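Side-chain contact in flavodoxin (PDB 4J8P), which binds flavin mononucleotide in a flavodoxin-like fold and probably serves as an electron-transfer flavoprotein: residues E151-K154 and Q155-K159. Numbering follows the deposited sequence.
Sequences ETVK and QWIKK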
ATOM      1  N   GLU A 151      10.502  -2.329  17.262  1.00 31.71           N
ATOM      2  CA  GLU A 151      11.947  -2.318  17.021  1.00 32.30           C
ATOM      3  C   GLU A 151      12.320  -2.459  15.534  1.00 32.42           C
ATOM      4  O   GLU A 151      13.158  -1.685  15.075  1.00 32.50           O
ATOM      5  CB  GLU A 151      12.657  -3.397  17.848  1.00 35.40           C
ATOM      6  CG  GLU A 151      14.167  -3.199  17.979  1.00 50.95           C
ATOM      7  CD  GLU A 151      14.694  -1.801  18.275  1.00 74.58           C
ATOM      8  OE1 GLU A 151      14.145  -1.122  19.172  1.00 58.52           O
ATOM      9  OE2 GLU A 151      15.681  -1.398  17.616  1.00 73.40           O
ATOM     10  N   THR A 152      11.703  -3.392  14.774  1.00 28.46           N
ATOM     11  CA  THR A 152      12.052  -3.520  13.349  1.00 27.70           C
ATOM     12  C   THR A 152      11.656  -2.245  12.574  1.00 30.42           C
ATOM     13  O   THR A 152      12.397  -1.822  11.682  1.00 29.53           O
ATOM     14  CB  THR A 152      11.457  -4.772  12.690  1.00 33.30           C
ATOM     15  OG1 THR A 152      10.036  -4.652  12.557  1.00 29.02           O
ATOM     16  CG2 THR A 152      11.833  -6.067  13.425  1.00 35.22           C
ATOM     17  N   VAL A 153      10.525  -1.613  12.943  1.00 26.18           N
ATOM     18  CA  VAL A 153      10.066  -0.395  12.262  1.00 24.45           C
ATOM     19  C   VAL A 153      10.949   0.800  12.682  1.00 27.34           C
ATOM     20  O   VAL A 153      11.363   1.574  11.814  1.00 25.74           O
ATOM     21  CB  VAL A 153       8.557  -0.132  12.501  1.00 26.50           C
ATOM     22  CG1 VAL A 153       8.133   1.217  11.926  1.00 25.23           C
ATOM     23  CG2 VAL A 153       7.712  -1.255  11.899  1.00 25.59           C
ATOM     24  N   LYS A 154      11.303   0.905  13.991  1.00 27.54           N
ATOM     25  CA  LYS A 154      12.181   1.977  14.486  1.00 28.55           C
ATOM     26  C   LYS A 154      13.497   1.994  13.688  1.00 33.60           C
ATOM     27  O   LYS A 154      13.918   3.062  13.246  1.00 33.30           O
ATOM     28  CB  LYS A 154      12.465   1.800  15.988  1.00 31.32           C
ATOM     29  CG  LYS A 154      13.386   2.861  16.605  1.00 40.17           C
ATOM     30  CD  LYS A 154      13.641   2.585  18.091  1.00 46.09           C
ATOM     31  CE  LYS A 154      14.716   3.483  18.661  1.00 66.09           C
ATOM     32  NZ  LYS A 154      14.880   3.291  20.132  1.00 73.92           N
ATOM     33  N   GLN A 155      14.099   0.799  13.472  1.00 31.12           N
ATOM     34  CA  GLN A 155      15.358   0.584  12.757  1.00 33.01           C
ATOM     35  C   GLN A 155      15.242   0.994  11.304  1.00 34.10           C
ATOM     36  O   GLN A 155      16.154   1.638  10.788  1.00 34.62           O
ATOM     37  CB  GLN A 155      15.833  -0.886  12.870  1.00 35.57           C
ATOM     38  CG  GLN A 155      16.391  -1.203  14.265  1.00 61.60           C
ATOM     39  CD  GLN A 155      16.967  -2.590  14.443  1.00 82.76           C
ATOM     40  OE1 GLN A 155      17.658  -3.133  13.571  1.00 78.74           O
ATOM     41  NE2 GLN A 155      16.765  -3.160  15.625  1.00 73.44           N
ATOM     42  N   TRP A 156      14.117   0.662  10.644  1.00 27.82           N
ATOM     43  CA  TRP A 156      13.911   1.049   9.256  1.00 24.99           C
ATOM     44  C   TRP A 156      13.832   2.585   9.127  1.00 28.63           C
ATOM     45  O   TRP A 156      14.449   3.156   8.240  1.00 26.94           O
ATOM     46  CB  TRP A 156      12.615   0.407   8.709  1.00 22.23           C
ATOM     47  CG  TRP A 156      12.330   0.782   7.284  1.00 21.95           C
ATOM     48  CD1 TRP A 156      13.235   0.888   6.269  1.00 24.01           C
ATOM     49  CD2 TRP A 156      11.077   1.243   6.752  1.00 21.33           C
ATOM     50  NE1 TRP A 156      12.610   1.303   5.118  1.00 21.66           N
ATOM     51  CE2 TRP A 156      11.289   1.546   5.388  1.00 22.31           C
ATOM     52  CE3 TRP A 156       9.778   1.352   7.277  1.00 22.49           C
ATOM     53  CZ2 TRP A 156      10.241   1.927   4.527  1.00 21.34           C
ATOM     54  CZ3 TRP A 156       8.754   1.761   6.438  1.00 22.52           C
ATOM     55  CH2 TRP A 156       8.983   2.023   5.077  1.00 22.31           C
ATOM     56  N   ILE A 157      13.076   3.241  10.021  1.00 25.96           N
ATOM     57  CA  ILE A 157      12.872   4.689   9.991  1.00 26.76           C
ATOM     58  C   ILE A 157      14.127   5.453  10.450  1.00 31.71           C
ATOM     59  O   ILE A 157      14.460   6.476   9.839  1.00 30.93           O
ATOM     60  CB  ILE A 157      11.601   5.054  10.829  1.00 29.60           C
ATOM     61  CG1 ILE A 157      10.333   4.366  10.214  1.00 29.22           C
ATOM     62  CG2 ILE A 157      11.399   6.574  10.973  1.00 31.62           C
ATOM     63  CD1 ILE A 157      10.060   4.684   8.704  1.00 27.19           C
ATOM     64  N   LYS A 158      14.818   4.974  11.495  1.00 31.00           N
ATOM     65  CA  LYS A 158      15.995   5.707  12.005  1.00 33.51           C
ATOM     66  C   LYS A 158      17.197   5.629  11.050  1.00 37.91           C
ATOM     67  O   LYS A 158      17.977   6.581  10.998  1.00 37.72           O
ATOM     68  CB  LYS A 158      16.404   5.261  13.424  1.00 37.69           C
ATOM     69  CG  LYS A 158      17.050   3.879  13.530  1.00 60.42           C
ATOM     70  CD  LYS A 158      17.904   3.743  14.785  1.00 72.84           C
ATOM     71  CE  LYS A 158      18.254   2.305  15.080  1.00 82.23           C
ATOM     72  NZ  LYS A 158      17.181   1.630  15.857  1.00 91.21           N
ATOM     73  N   LYS A 159      17.326   4.513  10.288  1.00 35.09           N
ATOM     74  CA  LYS A 159      18.404   4.251   9.315  1.00 36.31           C
ATOM     75  C   LYS A 159      19.776   4.465   9.983  1.00 47.06           C
ATOM     76  O   LYS A 159      19.963   3.906  11.086  1.00 50.57           O
ATOM     77  CB  LYS A 159      18.231   5.105   8.038  1.00 37.98           C
ATOM     78  CG  LYS A 159      16.811   5.017   7.492  1.00 29.83           C
ATOM     79  CD  LYS A 159      16.671   5.435   6.053  1.00 30.07           C
ATOM     80  CE  LYS A 159      15.230   5.345   5.593  1.00 33.95           C
ATOM     81  NZ  LYS A 159      14.676   3.945   5.637  1.00 32.77           N
ATOM     82  OXT LYS A 159      20.619   5.229   9.456  1.00 52.06           O
TER
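With CG of E151 anti to the backbone N (chi1 -163°) and the chain then bent at chi2, the carboxylate turns along the helix toward Q155, whose own side chain runs extended beyond CG to meet it. Both residues belong to the C-terminal helix 150-158 of the flavodoxin-like alpha/beta fold, and they form an i to i+4 pair on its exposed side. Q155 NE2 donates to E151 OE2 at 2.9 Å, and OE2 accepts through its anti lone pair, the one directed away from the other oxygen. The oxygen lies close to the amide plane of Q155, although the two flat groups are turned 52° against each other. K158, two turns beyond E151, brings its NZ to the same OE2 in a long salt bridge of 3.8 Å, so a single carboxylate oxygen has an amide and an ammonium as partners. With CG between the backbone N and the carbonyl carbon (chi1 72°), K158 starts back over K154 O, its CG 3.2 Å from that oxygen, and a bend at chi4 then sets the direction of NZ. The extended K154 chain crosses that of K158 at an angle, so that K158 NZ lies beside its CG and CE methylenes while the two NZ atoms remain 5.1 Å apart. On the inner side V153 CG1 meets I157 CG1 at 4.2 Å, and these two side chains pack on helix 18-30 through L25, A29 and V30. W156 packs on I113 and F115 of strand 111-117, joining the helix to the parallel sheet; CD1 of I157 lies 3.6 Å above one face of its indole, offset toward the rim. Near the start of the helix, T152 OG1 is hydrogen-bonded to S149 N. At the C-terminal end K159 folds back, and its NZ donates to W156 O at 2.7 Å.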